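Side-chain contacts in amino Transferase (Eubacterium rectale, PDB 3ELE), which probably transfers amino groups between amino acids and 2-oxo acids with the help of the pyridoxal-5'-phosphate it binds: residues I47-P50 and Q51-D55; E380-K383 and H384-A388. One frame throughout, in Å; residues are numbered along the deposited sequence. Where two conformers were deposited one is given.

Interaction 1 (I47-P50 and Q51-D55)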
ATOM      1  N   ILE A  47      20.924   3.180 -11.635  1.00 37.71           N
ATOM      2  CA  ILE A  47      20.972   4.268 -12.657  1.00 37.17           C
ATOM      3  C   ILE A  47      19.906   5.316 -12.285  1.00 36.44           C
ATOM      4  O   ILE A  47      18.840   4.932 -11.772  1.00 36.12           O
ATOM      5  CB  ILE A  47      20.800   3.758 -14.131  1.00 37.16           C
ATOM      6  CG1 ILE A  47      19.380   3.179 -14.410  1.00 38.69           C
ATOM      7  CG2 ILE A  47      21.912   2.733 -14.467  1.00 33.87           C
ATOM      8  CD1 ILE A  47      19.182   2.638 -15.855  1.00 38.06           C
ATOM      9  N   PRO A  48      20.190   6.628 -12.497  1.00 34.86           N
ATOM     10  CA  PRO A  48      19.184   7.631 -12.167  1.00 35.26           C
ATOM     11  C   PRO A  48      18.001   7.612 -13.135  1.00 36.19           C
ATOM     12  O   PRO A  48      18.141   7.182 -14.290  1.00 36.10           O
ATOM     13  CB  PRO A  48      19.951   8.945 -12.301  1.00 33.79           C
ATOM     14  CG  PRO A  48      20.950   8.671 -13.295  1.00 33.97           C
ATOM     15  CD  PRO A  48      21.406   7.271 -13.026  1.00 34.62           C
ATOM     16  N   ALA A  49      16.844   8.075 -12.649  1.00 35.94           N
ATOM     17  CA  ALA A  49      15.634   8.181 -13.458  1.00 34.45           C
ATOM     18  C   ALA A  49      15.936   9.084 -14.661  1.00 33.40           C
ATOM     19  O   ALA A  49      16.804   9.965 -14.556  1.00 34.03           O
ATOM     20  CB  ALA A  49      14.474   8.794 -12.627  1.00 32.50           C
ATOM     21  N   PRO A  50      15.239   8.885 -15.798  1.00 33.17           N
ATOM     22  CA  PRO A  50      15.430   9.818 -16.917  1.00 34.60           C
ATOM     23  C   PRO A  50      14.959  11.213 -16.481  1.00 35.75           C
ATOM     24  O   PRO A  50      14.036  11.325 -15.654  1.00 37.09           O
ATOM     25  CB  PRO A  50      14.500   9.254 -18.007  1.00 34.63           C
ATOM     26  CG  PRO A  50      13.498   8.513 -17.257  1.00 29.75           C
ATOM     27  CD  PRO A  50      14.219   7.880 -16.135  1.00 32.13           C
ATOM     28  N   GLN A  51      15.556  12.252 -17.049  1.00 35.97           N
ATOM     29  CA  GLN A  51      15.265  13.625 -16.624  1.00 37.50           C
ATOM     30  C   GLN A  51      13.785  14.042 -16.712  1.00 37.42           C
ATOM     31  O   GLN A  51      13.358  14.887 -15.938  1.00 38.49           O
ATOM     32  CB  GLN A  51      16.201  14.635 -17.322  1.00 37.56           C
ATOM     33  CG  GLN A  51      16.270  16.014 -16.639  1.00 42.90           C
ATOM     34  CD  GLN A  51      16.662  15.944 -15.151  1.00 46.30           C
ATOM     35  OE1 GLN A  51      17.665  15.327 -14.782  1.00 49.63           O
ATOM     36  NE2 GLN A  51      15.855  16.565 -14.302  1.00 48.52           N
ATOM     37  N   ILE A  52      13.007  13.414 -17.603  1.00 36.72           N
ATOM     38  CA  ILE A  52      11.556  13.671 -17.732  1.00 35.26           C
ATOM     39  C   ILE A  52      10.769  13.462 -16.404  1.00 35.68           C
ATOM     40  O   ILE A  52       9.805  14.165 -16.171  1.00 34.58           O
ATOM     41  CB  ILE A  52      10.939  12.856 -18.923  1.00 35.34           C
ATOM     42  CG1 ILE A  52       9.488  13.274 -19.250  1.00 35.00           C
ATOM     43  CG2 ILE A  52      11.014  11.344 -18.650  1.00 33.96           C
ATOM     44  CD1 ILE A  52       9.288  14.723 -19.550  1.00 35.88           C
ATOM     45  N   VAL A  53      11.223  12.542 -15.539  1.00 36.03           N
ATOM     46  CA  VAL A  53      10.614  12.284 -14.221  1.00 35.23           C
ATOM     47  C   VAL A  53      10.670  13.535 -13.328  1.00 35.55           C
ATOM     48  O   VAL A  53       9.623  14.090 -12.995  1.00 35.62           O
ATOM     49  CB  VAL A  53      11.263  11.046 -13.507  1.00 35.79           C
ATOM     50  CG1 VAL A  53      10.762  10.892 -12.043  1.00 35.40           C
ATOM     51  CG2 VAL A  53      10.986   9.771 -14.311  1.00 30.13           C
ATOM     52  N   ASN A  54      11.883  13.974 -12.981  1.00 35.66           N
ATOM     53  CA  ASN A  54      12.096  15.159 -12.127  1.00 36.23           C
ATOM     54  C   ASN A  54      11.547  16.451 -12.745  1.00 36.94           C
ATOM     55  O   ASN A  54      10.945  17.260 -12.033  1.00 36.94           O
ATOM     56  CB  ASN A  54      13.579  15.302 -11.724  1.00 35.85           C
ATOM     57  CG  ASN A  54      14.017  14.302 -10.633  1.00 38.92           C
ATOM     58  OD1 ASN A  54      13.212  13.556 -10.042  1.00 36.93           O
ATOM     59  ND2 ASN A  54      15.311  14.295 -10.362  1.00 37.54           N
ATOM     60  N   ASP A  55      11.747  16.625 -14.060  1.00 37.16           N
ATOM     61  CA  ASP A  55      11.165  17.743 -14.815  1.00 37.65           C
ATOM     62  C   ASP A  55       9.632  17.765 -14.713  1.00 36.91           C
ATOM     63  O   ASP A  55       9.053  18.817 -14.445  1.00 37.48           O
ATOM     64  CB  ASP A  55      11.567  17.704 -16.303  1.00 38.67           C
ATOM     65  CG  ASP A  55      13.016  18.067 -16.546  1.00 39.73           C
ATOM     66  OD1 ASP A  55      13.746  18.479 -15.606  1.00 41.91           O
ATOM     67  OD2 ASP A  55      13.426  17.940 -17.721  1.00 40.77           O
TER
HETATM   68  O   HOH W   1      14.486  12.658 -13.366  1.00 34.05           O

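Interaction 2 (E380-K383 and H384-A388)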
ATOM      1  N   GLU A 380      33.446   0.402 -12.125  1.00 40.29           N
ATOM      2  CA  GLU A 380      34.847   0.310 -11.674  1.00 39.50           C
ATOM      3  C   GLU A 380      35.040  -0.749 -10.572  1.00 37.42           C
ATOM      4  O   GLU A 380      36.107  -1.363 -10.514  1.00 37.86           O
ATOM      5  CB  GLU A 380      35.416   1.680 -11.247  1.00 39.87           C
ATOM      6  CG  GLU A 380      35.182   2.841 -12.246  1.00 45.50           C
ATOM      7  CD  GLU A 380      35.467   2.482 -13.709  1.00 48.27           C
ATOM      8  OE1 GLU A 380      36.636   2.234 -14.057  1.00 48.23           O
ATOM      9  OE2 GLU A 380      34.503   2.475 -14.511  1.00 52.18           O
HETATM   10  N   MSE A 381      34.016  -0.953  -9.729  1.00 35.10           N
HETATM   11  CA  MSE A 381      34.064  -1.972  -8.681  0.80 34.62           C
HETATM   12  C   MSE A 381      34.146  -3.364  -9.337  1.00 34.48           C
HETATM   13  O   MSE A 381      34.873  -4.227  -8.846  1.00 34.62           O
HETATM   14  CB  MSE A 381      32.862  -1.845  -7.718  0.80 34.34           C
HETATM   15  CG  MSE A 381      32.833  -2.850  -6.581  0.80 35.14           C
HETATM   16 SE   MSE A 381      32.167  -4.610  -7.153  0.60 34.88          SE
HETATM   17  CE  MSE A 381      30.242  -4.415  -6.883  0.80 39.26           C
ATOM     18  N   ILE A 382      33.402  -3.578 -10.435  1.00 34.25           N
ATOM     19  CA  ILE A 382      33.442  -4.862 -11.176  1.00 34.09           C
ATOM     20  C   ILE A 382      34.880  -5.169 -11.651  1.00 34.53           C
ATOM     21  O   ILE A 382      35.358  -6.284 -11.476  1.00 33.70           O
ATOM     22  CB  ILE A 382      32.476  -4.916 -12.406  1.00 34.33           C
ATOM     23  CG1 ILE A 382      31.024  -4.743 -11.977  1.00 33.21           C
ATOM     24  CG2 ILE A 382      32.609  -6.264 -13.132  1.00 32.64           C
ATOM     25  CD1 ILE A 382      30.026  -4.820 -13.136  1.00 34.72           C
ATOM     26  N   LYS A 383      35.569  -4.162 -12.200  1.00 35.78           N
ATOM     27  CA  LYS A 383      36.972  -4.322 -12.652  1.00 37.00           C
ATOM     28  C   LYS A 383      37.936  -4.564 -11.486  1.00 36.42           C
ATOM     29  O   LYS A 383      38.806  -5.439 -11.577  1.00 35.44           O
ATOM     30  CB  LYS A 383      37.461  -3.102 -13.440  1.00 37.83           C
ATOM     31  CG  LYS A 383      36.648  -2.770 -14.678  1.00 41.91           C
ATOM     32  CD  LYS A 383      37.320  -1.669 -15.446  1.00 47.05           C
ATOM     33  CE  LYS A 383      36.545  -1.285 -16.674  1.00 49.29           C
ATOM     34  NZ  LYS A 383      37.329  -0.282 -17.454  1.00 53.79           N
ATOM     35  N   HIS A 384      37.747  -3.813 -10.391  1.00 36.39           N
ATOM     36  CA  HIS A 384      38.620  -3.953  -9.199  0.50 35.78           C
ATOM     37  C   HIS A 384      38.365  -5.282  -8.463  1.00 35.55           C
ATOM     38  O   HIS A 384      39.228  -5.763  -7.736  1.00 34.40           O
ATOM     39  CB  HIS A 384      38.501  -2.769  -8.215  0.50 35.83           C
ATOM     40  CG  HIS A 384      38.720  -1.427  -8.847  0.50 33.46           C
ATOM     41  ND1 HIS A 384      37.913  -0.341  -8.584  0.50 31.86           N
ATOM     42  CD2 HIS A 384      39.594  -1.023  -9.796  0.50 33.63           C
ATOM     43  CE1 HIS A 384      38.314   0.688  -9.307  0.50 35.35           C
ATOM     44  NE2 HIS A 384      39.334   0.302 -10.051  0.50 34.61           N
ATOM     45  N   SER A 385      37.198  -5.894  -8.673  1.00 34.89           N
ATOM     46  CA  SER A 385      36.868  -7.188  -8.053  1.00 34.23           C
ATOM     47  C   SER A 385      37.567  -8.408  -8.663  1.00 33.20           C
ATOM     48  O   SER A 385      37.640  -9.450  -7.999  1.00 32.10           O
ATOM     49  CB  SER A 385      35.367  -7.446  -8.120  1.00 33.85           C
ATOM     50  OG  SER A 385      34.941  -7.779  -9.434  1.00 34.51           O
HETATM   51  N   MSE A 386      38.070  -8.291  -9.902  1.00 32.69           N
HETATM   52  CA  MSE A 386      38.617  -9.464 -10.641  1.00 31.17           C
HETATM   53  C   MSE A 386      39.758 -10.233  -9.985  1.00 30.73           C
HETATM   54  O   MSE A 386      39.726 -11.463  -9.986  1.00 29.40           O
HETATM   55  CB  MSE A 386      38.892  -9.136 -12.124  1.00 29.84           C
HETATM   56  CG  MSE A 386      37.596  -8.876 -12.904  1.00 29.74           C
HETATM   57 SE   MSE A 386      36.459 -10.441 -12.962  0.75 32.99          SE
HETATM   58  CE  MSE A 386      34.758  -9.619 -13.300  1.00 29.18           C
ATOM     59  N   PRO A 387      40.777  -9.530  -9.451  1.00 31.16           N
ATOM     60  CA  PRO A 387      41.801 -10.228  -8.669  1.00 31.85           C
ATOM     61  C   PRO A 387      41.267 -11.029  -7.464  1.00 32.48           C
ATOM     62  O   PRO A 387      41.796 -12.096  -7.184  1.00 32.45           O
ATOM     63  CB  PRO A 387      42.729  -9.084  -8.218  1.00 32.90           C
ATOM     64  CG  PRO A 387      42.585  -8.075  -9.301  1.00 31.25           C
ATOM     65  CD  PRO A 387      41.127  -8.108  -9.630  1.00 30.57           C
ATOM     66  N   ALA A 388      40.224 -10.543  -6.786  1.00 33.06           N
ATOM     67  CA  ALA A 388      39.619 -11.302  -5.669  1.00 34.22           C
ATOM     68  C   ALA A 388      38.885 -12.544  -6.217  1.00 35.02           C
ATOM     69  O   ALA A 388      39.036 -13.629  -5.664  1.00 35.61           O
ATOM     70  CB  ALA A 388      38.711 -10.425  -4.820  1.00 34.67           C
TER

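Interaction 1 (I47-P50 and Q51-D55)
Pro50 meets the residues that follow it with both its ring and its carbonyl, where the loop after strand 38-39 runs into helix 51-63. The ring edge at CG touches two branched side chains, crossing each at a slant: Ile52 CG2 is 4.0 Å from Pro50 CG, and Val53 CG2 is 4.1 Å from that same carbon. Val53 can do this because its CG2 is placed opposite the carbonyl carbon, next to the backbone N, so the methyl leans back toward the residues ahead of the helix. The same methyl also packs on Ala49, with Ala49 CB and Val53 CG2 4.0 Å apart. Leu250 covers both Pro50 and Val53, and Leu252 adds to the cover on Val53.

The carbonyl of Pro50 does the polar work. Val53 N donates to Pro50 O at 3.1 Å, from a position 36° out of the carbonyl plane, the i to i+3 spacing of a 3-10-like turn. The four-residue bond is replaced by a water, which donates to Pro50 O at 2.7 Å and accepts from Asn54 N at 2.9 Å. The side chain of Asn54 looks elsewhere, its OD1 bonded to His70 of the second subunit.

Gln51 lies against Pro50 only through its CB. Beyond that its chain bends at chi2 (55°) and folds along the helix, where NE2 donates to Asp55 OD1 at 3.1 Å. Asp55 OD1 lies close to the plane of the Gln51 amide, whereas NE2 comes to the carboxylate from well above its plane (57°).

Two donors thus hold the Pro50 oxygen, one a backbone N-H and one a water. The water bridges Pro50 O and Asn54 N, which are too far apart to bond directly, while the apolar side of the turn is left to proline, alanine, isoleucine and valine.

Interaction 2 (E380-K383 and H384-A388)
The imidazole of His384, in the conformer described here, lies across the carbonyl oxygen of Glu380, which sits over one face of the ring. His384 ND1 is only 2.8 Å from Glu380 O, yet the angle is wrong for a hydrogen bond, because the oxygen is above the ring and not in line with an N-H. Lys383 C and Met381 N approach the ring obliquely. With CG beside the backbone N (chi1 -54°), the ring is carried back along the helix, and His384 CE1 comes to 3.6 Å from Glu380 CB. This is one of two deposited conformers, which leaves the ring's contacts less certain. Tyr38 of strand 38-39 also touches His384.

The same Glu380 O accepts the backbone N-H of His384 at 3.0 Å, a regular helical bond, and Met381 O takes that of Ser385. The next turn is irregular. This is a proline kink in helix 379-396: Pro387 has no N-H to offer Lys383 O, and its CD sits 4.0 Å from that oxygen instead. Met386 N makes a weak bond to Lys383 O at 3.4 Å. Ile382 O, whose usual donor would be Met386 N, is held chiefly by Ser385 OG, which donates to it at 2.6 Å, with a weak bond from Ser385 N. The hydroxyl reaches back with OG turned over the backbone (chi1 73°), and this satisfies a polar group on a buried residue.

On another flank of the helix, Ile382 and the selenomethionine Met386 run alongside each other in the same direction. Ile382 CG2 is 4.0 Å from Met386 CE, the chain of Met386 having bent at chi2 to bring its terminal methyl round. Leu316 of helix 306-323 packs on both of these side chains.

Interactions 1 and 2 do not touch: their centres are 29 Å apart and their nearest atoms about 11 Å. Both touch helix 306-323, which Ile47 meets at Ala308 and Tyr309, and Ile382 and Met386 a little further on at Leu316. In interaction 1 the side chain of Ala49 is about 14 Å from a bound pyridoxal-5'-phosphate. That contact also packs on Leu250 and Leu252, just beyond the pocket residue Lys248, and reaches the second subunit. Interaction 2 belongs to the C-terminal helix, probably part of the small domain of this aminotransferase fold, and no other chain of the assembly touches it.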